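Local coordinates for protein HAD hydrolase, family IA, variant 3 (Entamoeba histolytica, PDB 6W04) that binds magnesium and probably acts as a hydrolase of the haloacid dehalogenase (HAD) superfamily, at residues 9-14 and 166-171; 104-109 and 132-137; 186-191 and 205-210. All coordinates share one frame; numbering follows the deposited sequence.

Contact 1: 9-14 and 166-171; sequences NGTLIF and VFEDTI. With MG (magnesium ion), chain B; SO4 (sulfate ion), chain D.
Asn9, Gly10 and Thr11, from the DxxGT loop that forms the first HAD motif, meet Asp169 of the acidic fourth motif at the magnesium site. The peptide oxygen Asn9 O binds the ion at 2.1 Å, so this position contributes its backbone carbonyl and not its side-chain carboxamide, which turns away to Asp15 and Ser111. The carboxylate oxygen Asp169 OD2 lies 2.1 Å from the magnesium and 3.0 Å from Asn9 O, a closeness that the shared cation makes tolerable. With Asp7 OD2, two waters and one further atom, the ion has six ligands. Water 2 also donates to Asp169 OD1, while water 1 donates to Glu168 OE1 at 2.6 Å and to a sulfate, probably from the crystallisation liquor.

Gly10 suits its place because a beta-carbon there would collide with Asp169 OD1, and its phi of 82° is easy for glycine. Thr11 OG1 stands 3.1 Å from Asp169 OD2, but its one proton can also go to Asp7 OD2. Thr11 CG2 touches Phe167 CB at 3.9 Å, the two side chains crossing at about a right angle. Glu168 OE1 uses its anti lone pair to accept from Asp169 N, and Lys144 and Tyr150 hold OE2. Thr170 caps helix 171-180 and donates to the sulfate. The contact thus lies at the C-terminal ends of neighbouring parallel strands 3-7 and 164-168, with strand 183-187 packing on Thr11.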
loop_
_atom_site.group_PDB
_atom_site.type_symbol
_atom_site.label_atom_id
_atom_site.label_comp_id
_atom_site.label_asym_id
_atom_site.label_seq_id
_atom_site.Cartn_x
_atom_site.Cartn_y
_atom_site.Cartn_z
ATOM N N ASN A 9 -2.983 -0.308 0.058
ATOM C CA ASN A 9 -3.221 -1.474 -0.791
ATOM C C ASN A 9 -2.337 -2.645 -0.379
ATOM O O ASN A 9 -1.114 -2.520 -0.310
ATOM C CB ASN A 9 -2.947 -1.112 -2.250
ATOM C CG ASN A 9 -3.772 0.068 -2.702
ATOM O OD1 ASN A 9 -3.286 1.203 -2.787
ATOM N ND2 ASN A 9 -5.048 -0.184 -2.948
ATOM N N GLY A 10 -2.960 -3.794 -0.133
ATOM C CA GLY A 10 -2.233 -4.986 0.269
ATOM C C GLY A 10 -1.894 -5.029 1.740
ATOM O O GLY A 10 -1.462 -6.072 2.228
ATOM N N THR A 11 -2.113 -3.935 2.459
ATOM C CA THR A 11 -1.791 -3.821 3.874
ATOM C C THR A 11 -3.050 -3.610 4.706
ATOM O O THR A 11 -3.349 -4.429 5.583
ATOM C CB THR A 11 -0.784 -2.663 4.067
ATOM O OG1 THR A 11 0.469 -2.997 3.442
ATOM C CG2 THR A 11 -0.548 -2.369 5.550
ATOM N N LEU A 12 -3.807 -2.534 4.455
ATOM C CA LEU A 12 -5.071 -2.319 5.154
ATOM C C LEU A 12 -6.249 -3.006 4.478
ATOM O O LEU A 12 -7.239 -3.325 5.154
ATOM C CB LEU A 12 -5.356 -0.816 5.288
ATOM C CG LEU A 12 -4.582 -0.129 6.418
ATOM C CD1 LEU A 12 -4.795 1.376 6.405
ATOM C CD2 LEU A 12 -4.975 -0.711 7.810
ATOM N N ILE A 13 -6.186 -3.234 3.167
ATOM C CA ILE A 13 -7.145 -4.095 2.479
ATOM C C ILE A 13 -6.375 -5.109 1.636
ATOM O O ILE A 13 -5.329 -4.789 1.071
ATOM C CB ILE A 13 -8.133 -3.283 1.606
ATOM C CG1 ILE A 13 -7.417 -2.485 0.497
ATOM C CG2 ILE A 13 -8.990 -2.344 2.471
ATOM C CD1 ILE A 13 -8.437 -1.839 -0.521
ATOM N N PHE A 14 -6.875 -6.346 1.568
ATOM C CA PHE A 14 -6.174 -7.384 0.802
ATOM C C PHE A 14 -6.766 -7.386 -0.606
ATOM O O PHE A 14 -7.579 -8.229 -0.970
ATOM C CB PHE A 14 -6.282 -8.746 1.486
ATOM C CG PHE A 14 -5.440 -8.883 2.747
ATOM C CD1 PHE A 14 -4.962 -7.761 3.420
ATOM C CD2 PHE A 14 -5.117 -10.146 3.246
ATOM C CE1 PHE A 14 -4.197 -7.885 4.587
ATOM C CE2 PHE A 14 -4.345 -10.281 4.415
ATOM C CZ PHE A 14 -3.887 -9.144 5.085
ATOM N N VAL A 166 6.183 1.548 10.241
ATOM C CA VAL A 166 5.542 1.442 8.941
ATOM C C VAL A 166 5.077 0.005 8.754
ATOM O O VAL A 166 5.859 -0.931 8.950
ATOM C CB VAL A 166 6.489 1.860 7.804
ATOM C CG1 VAL A 166 5.853 1.540 6.438
ATOM C CG2 VAL A 166 6.827 3.341 7.933
ATOM N N PHE A 167 3.798 -0.165 8.409
ATOM C CA PHE A 167 3.232 -1.448 8.000
ATOM C C PHE A 167 3.205 -1.487 6.476
ATOM O O PHE A 167 2.656 -0.582 5.846
ATOM C CB PHE A 167 1.814 -1.635 8.542
ATOM C CG PHE A 167 1.754 -1.887 10.045
ATOM C CD1 PHE A 167 1.354 -0.888 10.916
ATOM C CD2 PHE A 167 2.058 -3.134 10.560
ATOM C CE1 PHE A 167 1.262 -1.120 12.293
ATOM C CE2 PHE A 167 1.992 -3.384 11.932
ATOM C CZ PHE A 167 1.591 -2.370 12.796
ATOM N N GLU A 168 3.795 -2.523 5.891
ATOM C CA GLU A 168 3.951 -2.575 4.444
ATOM C C GLU A 168 3.843 -4.025 3.999
ATOM O O GLU A 168 4.097 -4.940 4.785
ATOM C CB GLU A 168 5.301 -1.984 4.016
ATOM C CG GLU A 168 5.241 -0.555 3.585
ATOM C CD GLU A 168 4.656 -0.416 2.192
ATOM O OE1 GLU A 168 4.230 -1.454 1.606
ATOM O OE2 GLU A 168 4.635 0.728 1.688
ATOM N N ASP A 169 3.473 -4.230 2.721
ATOM C CA ASP A 169 3.248 -5.581 2.196
ATOM C C ASP A 169 4.126 -5.951 1.009
ATOM O O ASP A 169 4.042 -7.093 0.536
ATOM C CB ASP A 169 1.780 -5.775 1.783
ATOM C CG ASP A 169 1.393 -4.943 0.571
ATOM O OD1 ASP A 169 0.960 -5.526 -0.451
ATOM O OD2 ASP A 169 1.504 -3.698 0.650
ATOM N N THR A 170 4.954 -5.036 0.504
ATOM C CA THR A 170 5.766 -5.314 -0.672
ATOM C C THR A 170 7.235 -5.034 -0.403
ATOM O O THR A 170 7.598 -4.301 0.522
ATOM C CB THR A 170 5.347 -4.459 -1.874
ATOM O OG1 THR A 170 5.570 -3.080 -1.547
ATOM C CG2 THR A 170 3.866 -4.696 -2.213
ATOM N N ILE A 171 8.067 -5.600 -1.281
ATOM C CA ILE A 171 9.505 -5.369 -1.230
ATOM C C ILE A 171 9.814 -3.880 -1.367
ATOM O O ILE A 171 10.533 -3.300 -0.548
ATOM C CB ILE A 171 10.201 -6.204 -2.320
ATOM C CG1 ILE A 171 10.005 -7.691 -2.010
ATOM C CG2 ILE A 171 11.695 -5.819 -2.474
ATOM C CD1 ILE A 171 10.410 -8.613 -3.152
HETATM MG MG MG B . 0.938 -2.063 -0.521
HETATM S S SO4 D . 4.794 -0.717 -4.468
HETATM O O1 SO4 D . 4.703 -2.010 -5.144
HETATM O O2 SO4 D . 4.575 -0.899 -3.035
HETATM O O3 SO4 D . 3.807 0.208 -5.007
HETATM O O4 SO4 D . 6.108 -0.145 -4.716
HETATM O O HOH W 1 2.976 -1.443 -0.635
HETATM O O HOH W 2 0.792 -3.510 -2.178
#

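Contact 2: 104-109 and 132-137; sequences PFTIAT and DKIIFN
Ala108 pairs with Ile135 in a parallel bridge, with Ile107 and Thr109 bonding on either side of it in the chain; the axes of strand 105-109 and the short, weakly bonded strand 135-137 lie 4.7 Å apart, inclined by 12°. Ile135 is the hydrogen-bonding residue of the bridge: its N donates to Ile107 O at 2.8 Å, and its O accepts from Thr109 N at the same 2.8 Å. The first bond is the straighter, with 164° at the hydrogen against 147°. Ala108 directs its own backbone bonding to Phe6, and its CA lies 3.2 Å from Ile135 O in a CA-H...O contact.

Ahead of the bridge, Thr106 OG1, held anti to its backbone N (chi1 -168°), donates to Lys133 O at 2.7 Å, coming from well above the carbonyl plane. The hydroxyl supplies a donor to a carbonyl not yet in the strand, and the beta-branched chain suits an extended backbone, itself bonded to Val4 and Phe6. Thr109 OG1 accepts from Ser111 N and has a weak bond to Asn9 OD1; its CG2 packs on Phe136 CB. Asn137 OD1 accepts from Phe139 N.

Ile107 and Ile134 lie side by side, CG2 to CG2 at 4.1 Å, and Ile107 also packs on Leu125 and Phe129. Small Ala108 and branched Ile135 occupy the other face, under helix 148-157. Helix 113-123, the helix of this beta-alpha-beta crossover, packs on Thr109 and Phe136, and strand 135-137 ends the sheet.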
loop_
_atom_site.group_PDB
_atom_site.type_symbol
_atom_site.label_atom_id
_atom_site.label_comp_id
_atom_site.label_asym_id
_atom_site.label_seq_id
_atom_site.Cartn_x
_atom_site.Cartn_y
_atom_site.Cartn_z
ATOM N N PRO A 104 -0.162 9.516 17.032
ATOM C CA PRO A 104 -0.679 9.842 15.696
ATOM C C PRO A 104 -0.371 8.751 14.684
ATOM O O PRO A 104 0.620 8.029 14.784
ATOM C CB PRO A 104 0.048 11.142 15.343
ATOM C CG PRO A 104 1.274 11.146 16.215
ATOM C CD PRO A 104 0.867 10.466 17.494
ATOM N N PHE A 105 -1.244 8.641 13.688
ATOM C CA PHE A 105 -1.083 7.647 12.647
ATOM C C PHE A 105 -1.750 8.167 11.385
ATOM O O PHE A 105 -2.703 8.955 11.446
ATOM C CB PHE A 105 -1.676 6.283 13.044
ATOM C CG PHE A 105 -3.145 6.317 13.409
ATOM C CD1 PHE A 105 -4.118 6.028 12.456
ATOM C CD2 PHE A 105 -3.554 6.607 14.715
ATOM C CE1 PHE A 105 -5.482 6.033 12.782
ATOM C CE2 PHE A 105 -4.925 6.634 15.064
ATOM C CZ PHE A 105 -5.893 6.340 14.099
ATOM N N THR A 106 -1.254 7.718 10.242
ATOM C CA THR A 106 -1.889 8.099 8.993
ATOM C C THR A 106 -1.625 7.022 7.952
ATOM O O THR A 106 -0.876 6.065 8.185
ATOM C CB THR A 106 -1.394 9.465 8.501
ATOM O OG1 THR A 106 -2.246 9.897 7.432
ATOM C CG2 THR A 106 0.072 9.389 7.986
ATOM N N ILE A 107 -2.237 7.216 6.793
ATOM C CA ILE A 107 -2.100 6.348 5.634
ATOM C C ILE A 107 -1.165 7.003 4.628
ATOM O O ILE A 107 -1.223 8.224 4.408
ATOM C CB ILE A 107 -3.474 6.079 5.000
ATOM C CG1 ILE A 107 -4.288 5.125 5.873
ATOM C CG2 ILE A 107 -3.298 5.510 3.564
ATOM C CD1 ILE A 107 -5.819 5.112 5.533
ATOM N N ALA A 108 -0.295 6.192 4.021
ATOM C CA ALA A 108 0.461 6.571 2.836
ATOM C C ALA A 108 0.172 5.526 1.767
ATOM O O ALA A 108 0.166 4.326 2.057
ATOM C CB ALA A 108 1.958 6.652 3.126
ATOM N N THR A 109 -0.107 5.963 0.549
ATOM C CA THR A 109 -0.392 5.005 -0.500
ATOM C C THR A 109 0.217 5.500 -1.799
ATOM O O THR A 109 0.338 6.706 -2.022
ATOM C CB THR A 109 -1.916 4.776 -0.645
ATOM O OG1 THR A 109 -2.188 3.946 -1.781
ATOM C CG2 THR A 109 -2.657 6.083 -0.804
ATOM N N ASP A 132 -6.857 15.232 5.261
ATOM C CA ASP A 132 -5.803 16.088 4.725
ATOM C C ASP A 132 -4.391 15.594 5.061
ATOM O O ASP A 132 -3.435 16.054 4.435
ATOM C CB ASP A 132 -6.005 17.522 5.234
ATOM C CG ASP A 132 -4.928 18.487 4.750
ATOM O OD1 ASP A 132 -4.644 18.532 3.536
ATOM O OD2 ASP A 132 -4.369 19.219 5.598
ATOM N N LYS A 133 -4.243 14.660 6.004
ATOM C CA LYS A 133 -2.947 14.061 6.335
ATOM C C LYS A 133 -2.734 12.690 5.700
ATOM O O LYS A 133 -1.712 12.053 5.973
ATOM C CB LYS A 133 -2.782 13.947 7.858
ATOM C CG LYS A 133 -2.847 15.306 8.593
ATOM C CD LYS A 133 -2.645 15.150 10.091
ATOM C CE LYS A 133 -2.652 16.510 10.783
ATOM N NZ LYS A 133 -2.597 16.393 12.271
ATOM N N ILE A 134 -3.673 12.210 4.890
ATOM C CA ILE A 134 -3.452 10.991 4.118
ATOM C C ILE A 134 -2.507 11.329 2.970
ATOM O O ILE A 134 -2.749 12.270 2.207
ATOM C CB ILE A 134 -4.780 10.418 3.598
ATOM C CG1 ILE A 134 -5.661 9.910 4.753
ATOM C CG2 ILE A 134 -4.534 9.318 2.559
ATOM C CD1 ILE A 134 -7.048 9.479 4.325
ATOM N N ILE A 135 -1.403 10.598 2.867
ATOM C CA ILE A 135 -0.418 10.841 1.820
ATOM C C ILE A 135 -0.728 9.913 0.663
ATOM O O ILE A 135 -0.822 8.692 0.843
ATOM C CB ILE A 135 1.024 10.629 2.320
ATOM C CG1 ILE A 135 1.291 11.474 3.576
ATOM C CG2 ILE A 135 2.026 10.964 1.199
ATOM C CD1 ILE A 135 0.882 12.923 3.440
ATOM N N PHE A 136 -0.884 10.489 -0.525
ATOM C CA PHE A 136 -1.142 9.712 -1.726
ATOM C C PHE A 136 -0.299 10.264 -2.871
ATOM O O PHE A 136 0.327 11.320 -2.759
ATOM C CB PHE A 136 -2.634 9.722 -2.085
ATOM C CG PHE A 136 -3.167 11.073 -2.413
ATOM C CD1 PHE A 136 -3.179 11.527 -3.723
ATOM C CD2 PHE A 136 -3.673 11.902 -1.406
ATOM C CE1 PHE A 136 -3.673 12.779 -4.038
ATOM C CE2 PHE A 136 -4.178 13.171 -1.714
ATOM C CZ PHE A 136 -4.178 13.619 -3.024
ATOM N N ASN A 137 -0.297 9.543 -3.989
ATOM C CA ASN A 137 0.460 9.975 -5.159
ATOM C C ASN A 137 -0.219 11.171 -5.809
ATOM O O ASN A 137 -1.135 11.027 -6.625
ATOM C CB ASN A 137 0.617 8.846 -6.168
ATOM C CG ASN A 137 1.368 9.296 -7.399
ATOM O OD1 ASN A 137 2.066 10.313 -7.363
ATOM N ND2 ASN A 137 1.198 8.577 -8.507
#

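Contact 3: 186-191 and 205-210; sequences GIASEM and AIHTFN
Ile187 and Ile206 face each other across a parallel strand pair of the HAD sheet. Ile206 CG1 sits between its backbone N and carbonyl carbon (chi1 60°), while chi2 of Ile187 (-59°) bends CD1 out of an extended chain. The two meet obliquely, Ile187 CD1 to Ile206 CG1 at 3.6 Å. The same methyl, Ile187 CD1, rests over one face of the Phe209 ring in a CH-pi contact, 4.2 Å from the centroid. The bent chi2 thus puts CD1 where it touches both, and the Ile187 and Phe209 side chains cross at about a right angle.

One residue earlier, Gly186 lets the strands approach to 4.2 Å between its CA and Ala205 CA; a beta-carbon on Gly186 would sit tightly against Ala205 CB. Gly186 O accepts from Ile206 N, and Ile206 O from Ala188 N at 2.8 Å. Ala188, centre of an inverse gamma turn, sets its small CB 3.9 Å from His207 CD2, obliquely to the ring. Thr208 OG1 accepts from Asn210 N in an ST turn after the strand, leading into the 3-10 segment that begins at Phe209.

Two backbone bonds therefore fix the alignment; the side-chain chemistry is apolar, dispersion and CH-pi contact joining the edge strand to the interior, where Phe167 meets Phe209 edge-to-face.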
loop_
_atom_site.group_PDB
_atom_site.type_symbol
_atom_site.label_atom_id
_atom_site.label_comp_id
_atom_site.label_asym_id
_atom_site.label_seq_id
_atom_site.Cartn_x
_atom_site.Cartn_y
_atom_site.Cartn_z
ATOM N N GLY A 186 6.143 -6.206 8.382
ATOM C CA GLY A 186 5.545 -6.718 7.161
ATOM C C GLY A 186 4.139 -7.235 7.418
ATOM O O GLY A 186 3.830 -7.746 8.498
ATOM N N ILE A 187 3.268 -7.050 6.422
ATOM C CA ILE A 187 1.930 -7.633 6.420
ATOM C C ILE A 187 1.928 -8.756 5.394
ATOM O O ILE A 187 2.175 -8.519 4.203
ATOM C CB ILE A 187 0.841 -6.594 6.106
ATOM C CG1 ILE A 187 0.731 -5.551 7.231
ATOM C CG2 ILE A 187 -0.497 -7.283 5.925
ATOM C CD1 ILE A 187 0.396 -6.133 8.602
ATOM N N ALA A 188 1.648 -9.985 5.849
ATOM C CA ALA A 188 1.770 -11.172 4.993
ATOM C C ALA A 188 0.511 -11.400 4.139
ATOM O O ALA A 188 -0.122 -12.454 4.170
ATOM C CB ALA A 188 2.087 -12.398 5.851
ATOM N N SER A 189 0.156 -10.396 3.338
ATOM C CA SER A 189 -1.019 -10.566 2.485
ATOM C C SER A 189 -0.695 -11.310 1.198
ATOM O O SER A 189 -1.554 -12.023 0.672
ATOM C CB SER A 189 -1.652 -9.215 2.141
ATOM O OG SER A 189 -0.709 -8.381 1.488
ATOM N N GLU A 190 0.504 -11.144 0.663
ATOM C CA GLU A 190 0.942 -11.883 -0.514
ATOM C C GLU A 190 2.234 -12.649 -0.286
ATOM O O GLU A 190 2.344 -13.808 -0.686
ATOM C CB GLU A 190 1.106 -10.924 -1.711
ATOM C CG GLU A 190 -0.231 -10.556 -2.352
ATOM C CD GLU A 190 -0.932 -11.760 -2.986
ATOM O OE1 GLU A 190 -0.244 -12.539 -3.686
ATOM O OE2 GLU A 190 -2.164 -11.926 -2.784
ATOM N N MET A 191 3.220 -12.038 0.351
ATOM C CA MET A 191 4.358 -12.793 0.847
ATOM C C MET A 191 3.995 -13.498 2.146
ATOM O O MET A 191 3.120 -13.049 2.884
ATOM C CB MET A 191 5.543 -11.857 1.051
ATOM C CG MET A 191 5.940 -11.205 -0.293
ATOM S SD MET A 191 7.218 -9.950 -0.168
ATOM C CE MET A 191 8.572 -10.897 0.466
ATOM N N ALA A 205 6.963 -9.754 11.052
ATOM C CA ALA A 205 5.911 -9.763 10.047
ATOM C C ALA A 205 4.713 -10.479 10.646
ATOM O O ALA A 205 4.871 -11.353 11.503
ATOM C CB ALA A 205 6.385 -10.429 8.741
ATOM N N ILE A 206 3.509 -10.072 10.236
ATOM C CA ILE A 206 2.280 -10.612 10.805
ATOM C C ILE A 206 1.264 -10.851 9.699
ATOM O O ILE A 206 1.366 -10.307 8.592
ATOM C CB ILE A 206 1.669 -9.688 11.880
ATOM C CG1 ILE A 206 1.334 -8.327 11.258
ATOM C CG2 ILE A 206 2.611 -9.574 13.075
ATOM C CD1 ILE A 206 0.756 -7.306 12.221
ATOM N N HIS A 207 0.253 -11.662 10.031
ATOM C CA HIS A 207 -0.814 -11.944 9.073
ATOM C C HIS A 207 -1.892 -10.873 9.113
ATOM O O HIS A 207 -2.362 -10.424 8.061
ATOM C CB HIS A 207 -1.417 -13.326 9.333
ATOM C CG HIS A 207 -0.467 -14.451 9.070
ATOM N ND1 HIS A 207 0.154 -15.157 10.080
ATOM C CD2 HIS A 207 -0.014 -14.982 7.907
ATOM C CE1 HIS A 207 0.944 -16.077 9.551
ATOM N NE2 HIS A 207 0.858 -15.993 8.236
ATOM N N THR A 208 -2.306 -10.463 10.315
ATOM C CA THR A 208 -3.328 -9.434 10.500
ATOM C C THR A 208 -2.948 -8.543 11.679
ATOM O O THR A 208 -2.038 -8.854 12.453
ATOM C CB THR A 208 -4.714 -10.030 10.762
ATOM O OG1 THR A 208 -4.802 -10.414 12.139
ATOM C CG2 THR A 208 -4.977 -11.237 9.884
ATOM N N PHE A 209 -3.685 -7.439 11.848
ATOM C CA PHE A 209 -3.370 -6.539 12.952
ATOM C C PHE A 209 -3.804 -7.081 14.311
ATOM O O PHE A 209 -3.422 -6.501 15.332
ATOM C CB PHE A 209 -3.962 -5.146 12.684
ATOM C CG PHE A 209 -3.350 -4.482 11.478
ATOM C CD1 PHE A 209 -2.187 -3.731 11.603
ATOM C CD2 PHE A 209 -3.883 -4.694 10.211
ATOM C CE1 PHE A 209 -1.587 -3.152 10.488
ATOM C CE2 PHE A 209 -3.290 -4.129 9.083
ATOM C CZ PHE A 209 -2.145 -3.353 9.220
ATOM N N ASN A 210 -4.556 -8.187 14.352
ATOM C CA ASN A 210 -4.795 -8.879 15.617
ATOM C C ASN A 210 -3.507 -9.387 16.247
ATOM O O ASN A 210 -3.486 -9.667 17.449
ATOM C CB ASN A 210 -5.738 -10.073 15.426
ATOM C CG ASN A 210 -7.153 -9.658 15.077
ATOM O OD1 ASN A 210 -7.602 -8.572 15.440
ATOM N ND2 ASN A 210 -7.865 -10.527 14.368
#

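Overall arrangement
All three contacts reach one parallel sheet, ordered 135-137, 105-112, 3-7, 164-168, 183-187, 205-206, the Rossmann-like core of HAD enzymes. Contact 1 is central; contacts 2 and 3 join the outermost strands to their inner neighbours. Along the chain, contact 2 is nested within the loop closed by contact 1, and contact 3 follows. The centre of contact 1 is about 13 Å from that of contact 2 and 8 Å from that of contact 3, and it touches both. Contacts 2 and 3, with centres about 20 Å apart, do not touch. The magnesium site thus lies at the C-terminal ends of the central strands 3-7 and 164-168, with the outer pairs to either side in the strand order.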